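Local coordinates for protein SidF, inhibitor of growth family, member 3 (Legionella pneumophila subsp. pneumophila, PDB 4FYE) that acts as a bacterial phosphoinositide phosphatase, probably removing the 3-phosphate from phosphatidylinositol trisphosphate in membranes, at residues S244-M249 with S268-R273; S648-G653 with L706-N711; C357-V362 with Y640-G645. The protein carries 1 engineered substitution. All coordinates share one frame; numbering follows the deposited sequence.

Contact 1: residues S244-M249 with S268-R273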
loop_
_atom_site.group_PDB
_atom_site.type_symbol
_atom_site.label_atom_id
_atom_site.label_comp_id
_atom_site.label_asym_id
_atom_site.label_seq_id
_atom_site.Cartn_x
_atom_site.Cartn_y
_atom_site.Cartn_z
ATOM N N SER A 244 2.550 -3.035 -10.104
ATOM C CA SER A 244 2.286 -4.326 -9.505
ATOM C C SER A 244 2.374 -4.254 -8.003
ATOM O O SER A 244 2.827 -3.244 -7.410
ATOM C CB SER A 244 3.103 -5.510 -10.131
ATOM O OG SER A 244 4.516 -5.359 -9.992
ATOM N N SER A 245 1.886 -5.346 -7.423
ATOM C CA SER A 245 1.639 -5.461 -6.002
ATOM C C SER A 245 0.650 -4.355 -5.519
ATOM O O SER A 245 0.741 -3.924 -4.361
ATOM C CB SER A 245 2.995 -5.512 -5.237
ATOM O OG SER A 245 2.927 -5.012 -3.902
ATOM N N MET A 246 -0.276 -3.894 -6.390
ATOM C CA MET A 246 -1.302 -2.931 -5.917
ATOM C C MET A 246 -2.536 -3.628 -5.460
ATOM O O MET A 246 -3.204 -4.321 -6.217
ATOM C CB MET A 246 -1.680 -1.838 -6.916
ATOM C CG MET A 246 -2.103 -0.556 -6.237
ATOM S SD MET A 246 -2.197 0.834 -7.368
ATOM C CE MET A 246 -3.050 1.976 -6.280
ATOM N N ALA A 247 -2.854 -3.422 -4.201
ATOM C CA ALA A 247 -4.070 -3.975 -3.682
ATOM C C ALA A 247 -4.822 -2.923 -2.867
ATOM O O ALA A 247 -4.217 -1.994 -2.285
ATOM C CB ALA A 247 -3.728 -5.176 -2.773
ATOM N N ARG A 248 -6.121 -3.125 -2.775
ATOM C CA ARG A 248 -6.988 -2.265 -2.050
ATOM C C ARG A 248 -7.058 -2.945 -0.682
ATOM O O ARG A 248 -7.354 -4.154 -0.573
ATOM C CB ARG A 248 -8.374 -2.276 -2.709
ATOM C CG ARG A 248 -9.443 -1.487 -1.950
ATOM C CD ARG A 248 -9.268 0.041 -2.290
ATOM N NE ARG A 248 -10.424 0.729 -1.788
ATOM C CZ ARG A 248 -11.559 0.842 -2.465
ATOM N NH1 ARG A 248 -11.622 0.378 -3.705
ATOM N NH2 ARG A 248 -12.621 1.420 -1.900
ATOM N N MET A 249 -6.802 -2.168 0.345
ATOM C CA MET A 249 -6.776 -2.665 1.708
ATOM C C MET A 249 -8.007 -2.151 2.482
ATOM O O MET A 249 -8.205 -0.940 2.635
ATOM C CB MET A 249 -5.522 -2.199 2.393
ATOM C CG MET A 249 -5.416 -2.612 3.838
ATOM S SD MET A 249 -3.668 -2.540 4.369
ATOM C CE MET A 249 -3.658 -0.836 4.846
ATOM N N SER A 268 -2.519 -0.798 -0.498
ATOM C CA SER A 268 -1.198 -1.360 -0.280
ATOM C C SER A 268 -0.516 -1.326 -1.625
ATOM O O SER A 268 -1.020 -1.903 -2.620
ATOM C CB SER A 268 -1.276 -2.793 0.274
ATOM O OG SER A 268 -0.159 -3.569 -0.095
ATOM N N GLY A 269 0.623 -0.658 -1.685
ATOM C CA GLY A 269 1.256 -0.370 -2.948
ATOM C C GLY A 269 0.734 0.941 -3.487
ATOM O O GLY A 269 0.065 1.677 -2.790
ATOM N N PRO A 270 1.073 1.254 -4.722
ATOM C CA PRO A 270 1.851 0.363 -5.567
ATOM C C PRO A 270 3.296 0.313 -5.122
ATOM O O PRO A 270 3.766 1.180 -4.399
ATOM C CB PRO A 270 1.752 1.025 -6.930
ATOM C CG PRO A 270 1.661 2.469 -6.617
ATOM C CD PRO A 270 0.980 2.604 -5.290
ATOM N N GLY A 271 4.001 -0.704 -5.581
ATOM C CA GLY A 271 5.390 -0.875 -5.233
ATOM C C GLY A 271 6.035 0.120 -6.152
ATOM O O GLY A 271 5.361 1.037 -6.593
ATOM N N ALA A 272 7.323 0.009 -6.417
ATOM C CA ALA A 272 7.938 1.035 -7.226
ATOM C C ALA A 272 7.160 1.133 -8.530
ATOM O O ALA A 272 6.788 0.131 -9.136
ATOM C CB ALA A 272 9.389 0.701 -7.492
ATOM N N ARG A 273 6.910 2.369 -8.938
ATOM C CA ARG A 273 6.101 2.677 -10.099
ATOM C C ARG A 273 7.003 2.580 -11.283
ATOM O O ARG A 273 6.603 2.813 -12.413
ATOM C CB ARG A 273 5.597 4.104 -10.020
ATOM C CG ARG A 273 4.308 4.272 -9.256
ATOM C CD ARG A 273 4.276 5.619 -8.582
ATOM N NE ARG A 273 3.944 5.478 -7.181
ATOM C CZ ARG A 273 2.939 6.104 -6.597
ATOM N NH1 ARG A 273 2.175 6.918 -7.297
ATOM N NH2 ARG A 273 2.702 5.915 -5.316
#

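Contact 2: residues S648-G653 with L706-N711. With PO4 (phosphate ion), chain B.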
loop_
_atom_site.group_PDB
_atom_site.type_symbol
_atom_site.label_atom_id
_atom_site.label_comp_id
_atom_site.label_asym_id
_atom_site.label_seq_id
_atom_site.Cartn_x
_atom_site.Cartn_y
_atom_site.Cartn_z
ATOM N N SER A 648 9.560 -3.461 -3.662
ATOM C CA SER A 648 8.532 -4.439 -4.065
ATOM C C SER A 648 7.219 -4.417 -3.216
ATOM O O SER A 648 6.249 -5.084 -3.556
ATOM C CB SER A 648 9.149 -5.843 -3.991
ATOM O OG SER A 648 9.443 -6.164 -2.621
ATOM N N ASN A 649 7.290 -3.753 -2.072
ATOM C CA ASN A 649 6.172 -3.620 -1.154
ATOM C C ASN A 649 5.937 -4.863 -0.318
ATOM O O ASN A 649 5.001 -4.926 0.455
ATOM C CB ASN A 649 4.892 -3.240 -1.882
ATOM C CG ASN A 649 3.892 -2.594 -0.959
ATOM O OD1 ASN A 649 4.225 -1.674 -0.223
ATOM N ND2 ASN A 649 2.665 -3.087 -0.976
ATOM N N ASN A 650 6.789 -5.855 -0.491
ATOM C CA ASN A 650 6.744 -7.053 0.326
ATOM C C ASN A 650 7.089 -6.823 1.790
ATOM O O ASN A 650 6.536 -7.469 2.667
ATOM C CB ASN A 650 7.617 -8.150 -0.272
ATOM C CG ASN A 650 6.994 -8.777 -1.493
ATOM O OD1 ASN A 650 5.782 -8.917 -1.574
ATOM N ND2 ASN A 650 7.821 -9.149 -2.452
ATOM N N ASP A 651 8.047 -5.946 2.048
ATOM C CA ASP A 651 8.612 -5.857 3.380
ATOM C C ASP A 651 8.332 -4.589 4.178
ATOM O O ASP A 651 7.501 -4.596 5.064
ATOM C CB ASP A 651 10.107 -6.137 3.305
ATOM C CG ASP A 651 10.432 -7.248 2.330
ATOM O OD1 ASP A 651 10.053 -8.402 2.591
ATOM O OD2 ASP A 651 11.057 -6.971 1.293
ATOM N N ARG A 652 9.026 -3.503 3.869
ATOM C CA ARG A 652 8.889 -2.278 4.650
ATOM C C ARG A 652 7.491 -1.684 4.593
ATOM O O ARG A 652 6.962 -1.232 5.591
ATOM C CB ARG A 652 9.910 -1.238 4.199
ATOM C CG ARG A 652 11.219 -1.286 4.955
ATOM C CD ARG A 652 12.297 -0.504 4.240
ATOM N NE ARG A 652 12.320 -0.785 2.815
ATOM C CZ ARG A 652 13.192 -0.258 1.970
ATOM N NH1 ARG A 652 14.107 0.581 2.404
ATOM N NH2 ARG A 652 13.147 -0.570 0.691
ATOM N N GLY A 653 6.904 -1.700 3.408
ATOM C CA GLY A 653 5.546 -1.147 3.168
ATOM C C GLY A 653 4.464 -1.916 3.878
ATOM O O GLY A 653 3.513 -1.327 4.427
ATOM N N LEU A 706 0.286 -14.059 3.910
ATOM C CA LEU A 706 -0.580 -14.439 2.771
ATOM C C LEU A 706 -0.267 -13.649 1.518
ATOM O O LEU A 706 -0.117 -14.218 0.462
ATOM C CB LEU A 706 -2.031 -14.121 3.118
ATOM C CG LEU A 706 -2.860 -15.264 3.631
ATOM C CD1 LEU A 706 -4.331 -14.934 3.393
ATOM C CD2 LEU A 706 -2.503 -16.504 2.787
ATOM N N HIS A 707 -0.202 -12.313 1.681
ATOM C CA HIS A 707 0.157 -11.376 0.629
ATOM C C HIS A 707 1.496 -11.771 0.074
ATOM O O HIS A 707 1.599 -11.895 -1.129
ATOM C CB HIS A 707 0.081 -9.937 1.145
ATOM C CG HIS A 707 0.928 -8.949 0.392
ATOM N ND1 HIS A 707 0.420 -8.147 -0.569
ATOM C CD2 HIS A 707 2.289 -8.650 0.480
ATOM C CE1 HIS A 707 1.412 -7.391 -1.095
ATOM N NE2 HIS A 707 2.558 -7.703 -0.462
ATOM N N HIS A 708 2.505 -12.034 0.930
ATOM C CA HIS A 708 3.835 -12.458 0.455
ATOM C C HIS A 708 3.814 -13.741 -0.363
ATOM O O HIS A 708 4.570 -13.911 -1.342
ATOM C CB HIS A 708 4.811 -12.580 1.647
ATOM C CG HIS A 708 6.290 -12.540 1.257
ATOM N ND1 HIS A 708 6.973 -13.643 0.771
ATOM C CD2 HIS A 708 7.214 -11.516 1.336
ATOM C CE1 HIS A 708 8.257 -13.307 0.529
ATOM N NE2 HIS A 708 8.422 -12.018 0.908
ATOM N N THR A 709 2.956 -14.676 0.026
ATOM C CA THR A 709 2.847 -15.941 -0.688
ATOM C C THR A 709 2.306 -15.715 -2.105
ATOM O O THR A 709 2.904 -16.172 -3.083
ATOM C CB THR A 709 2.005 -16.947 0.116
ATOM O OG1 THR A 709 2.639 -17.097 1.393
ATOM C CG2 THR A 709 1.973 -18.317 -0.573
ATOM N N ALA A 710 1.193 -15.021 -2.197
ATOM C CA ALA A 710 0.637 -14.560 -3.490
ATOM C C ALA A 710 1.637 -13.779 -4.357
ATOM O O ALA A 710 1.627 -13.890 -5.572
ATOM C CB ALA A 710 -0.595 -13.690 -3.250
ATOM N N ASN A 711 2.513 -13.009 -3.747
ATOM C CA ASN A 711 3.488 -12.324 -4.552
ATOM C C ASN A 711 4.673 -13.131 -4.908
ATOM O O ASN A 711 5.222 -12.879 -5.953
ATOM C CB ASN A 711 4.032 -11.065 -3.879
ATOM C CG ASN A 711 3.146 -9.869 -4.072
ATOM O OD1 ASN A 711 2.144 -9.924 -4.783
ATOM N ND2 ASN A 711 3.490 -8.786 -3.409
HETATM P P PO4 B . 11.013 -3.656 0.571
HETATM O O1 PO4 B . 11.212 -3.125 1.995
HETATM O O2 PO4 B . 11.477 -2.626 -0.453
HETATM O O3 PO4 B . 11.788 -4.939 0.236
HETATM O O4 PO4 B . 9.518 -3.949 0.342
#

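Contact 3: residues C357-V362 with Y640-G645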
loop_
_atom_site.group_PDB
_atom_site.type_symbol
_atom_site.label_atom_id
_atom_site.label_comp_id
_atom_site.label_asym_id
_atom_site.label_seq_id
_atom_site.Cartn_x
_atom_site.Cartn_y
_atom_site.Cartn_z
ATOM N N CYS A 357 -2.054 10.655 -1.381
ATOM C CA CYS A 357 -1.033 10.857 -0.347
ATOM C C CYS A 357 -0.113 9.616 -0.289
ATOM O O CYS A 357 -0.488 8.546 0.202
ATOM C CB CYS A 357 -1.684 11.116 1.023
ATOM S SG CYS A 357 -0.459 11.242 2.390
ATOM N N TYR A 358 1.082 9.744 -0.817
ATOM C CA TYR A 358 1.975 8.602 -0.909
ATOM C C TYR A 358 2.916 8.654 0.299
ATOM O O TYR A 358 3.782 9.484 0.355
ATOM C CB TYR A 358 2.685 8.650 -2.279
ATOM C CG TYR A 358 3.731 7.608 -2.477
ATOM C CD1 TYR A 358 3.566 6.310 -1.998
ATOM C CD2 TYR A 358 4.884 7.891 -3.187
ATOM C CE1 TYR A 358 4.553 5.348 -2.196
ATOM C CE2 TYR A 358 5.881 6.949 -3.350
ATOM C CZ TYR A 358 5.724 5.684 -2.852
ATOM O OH TYR A 358 6.732 4.740 -3.057
ATOM N N THR A 359 2.736 7.832 1.321
ATOM C CA THR A 359 3.777 7.861 2.372
ATOM C C THR A 359 4.832 6.790 2.068
ATOM O O THR A 359 4.653 5.614 2.330
ATOM C CB THR A 359 3.209 7.725 3.773
ATOM O OG1 THR A 359 2.340 6.645 3.753
ATOM C CG2 THR A 359 2.345 9.011 4.161
ATOM N N GLN A 360 5.930 7.224 1.473
ATOM C CA GLN A 360 6.991 6.294 1.105
ATOM C C GLN A 360 7.897 6.061 2.315
ATOM O O GLN A 360 8.029 6.941 3.199
ATOM C CB GLN A 360 7.794 6.921 -0.024
ATOM C CG GLN A 360 8.788 6.031 -0.701
ATOM C CD GLN A 360 9.609 6.807 -1.746
ATOM O OE1 GLN A 360 10.192 7.887 -1.458
ATOM N NE2 GLN A 360 9.672 6.253 -2.961
ATOM N N VAL A 361 8.570 4.916 2.317
ATOM C CA VAL A 361 9.245 4.427 3.497
ATOM C C VAL A 361 10.646 3.748 3.213
ATOM O O VAL A 361 11.268 3.177 4.060
ATOM C CB VAL A 361 8.175 3.595 4.229
ATOM C CG1 VAL A 361 8.479 2.139 4.251
ATOM C CG2 VAL A 361 7.755 4.227 5.543
ATOM N N VAL A 362 11.106 3.870 1.982
ATOM C CA VAL A 362 12.487 3.675 1.453
ATOM C C VAL A 362 13.524 4.631 2.103
ATOM O O VAL A 362 13.169 5.568 2.749
ATOM C CB VAL A 362 12.301 3.980 -0.056
ATOM C CG1 VAL A 362 13.253 5.023 -0.611
ATOM C CG2 VAL A 362 12.017 2.745 -0.925
ATOM N N TYR A 640 -8.230 11.452 1.646
ATOM C CA TYR A 640 -7.350 11.147 0.493
ATOM C C TYR A 640 -7.214 9.632 0.270
ATOM O O TYR A 640 -7.617 8.837 1.118
ATOM C CB TYR A 640 -5.946 11.738 0.715
ATOM C CG TYR A 640 -5.964 13.218 0.970
ATOM C CD1 TYR A 640 -7.070 13.982 0.605
ATOM C CD2 TYR A 640 -4.871 13.871 1.547
ATOM C CE1 TYR A 640 -7.112 15.386 0.840
ATOM C CE2 TYR A 640 -4.895 15.265 1.805
ATOM C CZ TYR A 640 -5.997 16.025 1.423
ATOM O OH TYR A 640 -6.034 17.397 1.641
ATOM N N ALA A 641 -6.729 9.235 -0.901
ATOM C CA ALA A 641 -6.377 7.877 -1.141
ATOM C C ALA A 641 -4.908 7.657 -0.653
ATOM O O ALA A 641 -3.994 8.211 -1.254
ATOM C CB ALA A 641 -6.481 7.596 -2.617
ATOM N N ASN A 642 -4.668 6.907 0.431
ATOM C CA ASN A 642 -3.278 6.691 0.904
ATOM C C ASN A 642 -2.562 5.476 0.223
ATOM O O ASN A 642 -2.977 4.303 0.398
ATOM C CB ASN A 642 -3.231 6.629 2.450
ATOM C CG ASN A 642 -1.894 6.077 2.989
ATOM O OD1 ASN A 642 -1.857 4.965 3.533
ATOM N ND2 ASN A 642 -0.796 6.798 2.772
ATOM N N THR A 643 -1.551 5.767 -0.600
ATOM C CA THR A 643 -0.646 4.744 -1.210
ATOM C C THR A 643 0.672 4.685 -0.376
ATOM O O THR A 643 1.084 5.676 0.222
ATOM C CB THR A 643 -0.263 5.119 -2.659
ATOM O OG1 THR A 643 0.346 6.449 -2.663
ATOM C CG2 THR A 643 -1.536 5.209 -3.579
ATOM N N LYS A 644 1.347 3.536 -0.379
ATOM C CA LYS A 644 2.431 3.249 0.524
ATOM C C LYS A 644 3.256 2.060 0.012
ATOM O O LYS A 644 2.751 1.141 -0.672
ATOM C CB LYS A 644 1.971 3.022 1.986
ATOM C CG LYS A 644 0.805 2.119 2.107
ATOM C CD LYS A 644 0.265 2.187 3.539
ATOM C CE LYS A 644 -1.137 1.598 3.649
ATOM N NZ LYS A 644 -2.056 2.510 2.883
ATOM N N GLY A 645 4.555 2.123 0.323
ATOM C CA GLY A 645 5.507 1.496 -0.555
ATOM C C GLY A 645 7.005 1.635 -0.255
ATOM O O GLY A 645 7.576 2.613 0.363
#

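Contact 1: residues S244-M249 with S268-R273
A247 and S268 face each other as an antiparallel hydrogen-bonded pair, their CA atoms 5.2 Å apart. A247 N reaches S268 O at 2.9 Å along an almost straight bond (175°), nearly on the C=O axis. The return bond, from S268 N to A247 O, is shorter at 2.7 Å and lies in the carbonyl plane. S268 O has a second neighbour in M246 CA, 3.5 Å away in a CA-H...O contact. The two backbones then run on side by side without regular pairing, joined again by a weak hydrogen bond from G271 N to S244 O (3.3 Å). The pair closes the open end of a beta hairpin made by strands 247-254 and 260-268, the latter an edge strand of a six-stranded mixed sheet. On one flank M246 has CG anti to its backbone N (chi1 -150°) and an extended chain, so that it lies alongside P270, pointing the same way. Its SD touches P270 CB at 4.0 Å, and its CE comes near P270 CD. P270 follows a cis peptide bond, while G269, at phi 89°, carries the chain past S245 O where a CB would collide. P270 CG sits over one face of the R273 guanidinium, 3.6 Å above its plane and towards the rim. Further out, R273 makes a salt bridge with E356 and a cation-pi contact with Y358. Helix 284-311 packs on M246 through T304 and on P270 through V301, while Y204 of the neighbouring strand 199-206 lies against A247 and S268.

Contact 2: residues S648-G653 with L706-N711
Segment 648-653 is a loop that turns into the start of helix 652-668, and it meets the flank of helix 701-712 with N650 and H708 closest, 6.1 Å between CA atoms. N650 has CG anti to its carbonyl carbon (chi1 -74°), which carries the amide across to the helix. There N711 ND2 donates to N650 OD1 at 2.9 Å, nearly straight at 173°; the acceptor lies in the N711 amide plane and the donor comes in on a lone pair. The N650 side chain crosses H708 at about a right angle, its CB 3.8 Å from H708 CD2, and H708 ND1 is bonded to V714 O. The loop's other side holds a phosphate ion: O4 by D651 N (3.0 Å), O1 by R652 N and R652 NE (2.7 Å), O2 by R652 NH2, with help from S646 OG and K647 N. D651 OD1 is bonded to K718 N. S646 stands where the cysteine of a CX5R P-loop would be, with five residues between it and R652, consistent with the cysteine phosphatases. The N-H groups, helix start and guanidinium would stabilise negative charge on the phosphate, which probably marks the substrate-phosphate site, with N650 tying that loop to helix 701-712.

Contact 3: residues C357-V362 with Y640-G645
C357 O is gripped by two N-H donors, T643 N and N642 ND2, each 3.1 Å from C357 O, and N642 CA adds a CA-H...O contact. Both bonds are bent, and both donors stand above the carbonyl plane. The same N642 amide, its CG anti to the backbone N (chi1 166°), also gives ND2 to T359 OG1 at 3.3 Å, this time with the acceptor within 6° of the amide plane. Its other end, OD1, takes K644 NZ at 2.5 Å, so both ends of the amide are used. The backbones form parallel strands, with C357 paired to N642 and Y358 to T643, tied by C357 N to A641 O, T359 N to T643 O (2.9 Å) and V361 N to G645 O (3.2 Å). Strand 641-645 thus extends a four-stranded mixed sheet, next to strand 353-360. On the face carrying Y358 and T643 the two side chains cross at about a right angle. T643 OG1 lies 3.2 Å from Y358 CB and is hydrogen-bonded to E356. The Y358 ring, CG anti to N, turns its edge to K644 N, and Q360 CB sits over one face, towards the rim. At the start of the pairing, C357 CB meets the edge of the Y640 ring at 4.2 Å from CD2. F267 O and S266 OG also accept from K644 NZ, so the buried ammonium has three oxygen partners and probably keeps its charge; this would polarise the N642 amide and strengthen ND2 as a donor to the neighbouring strand.

Along the chain contact 1 closes first, between 244-249 and 268-273; contact 3 then opens at 357-362 and is completed by 640-645, just before contact 2 joins 648-653 to 706-711. Contact 1 belongs to the six-stranded sheet and contact 3 to the four-stranded one. Contact 1 lies about 10 Å, centre to centre, from each of the others, which are about 15 Å apart. All three touch: M249 CE of contact 1 meets K644 CE of contact 3 at 3.7 Å, and R652 CB of contact 2 rests 3.7 Å from V361 CG1. Strand 641-645, the phosphate-holding loop and helix 652-668 are consecutive, so that loop is set between both sheets and helix 701-712.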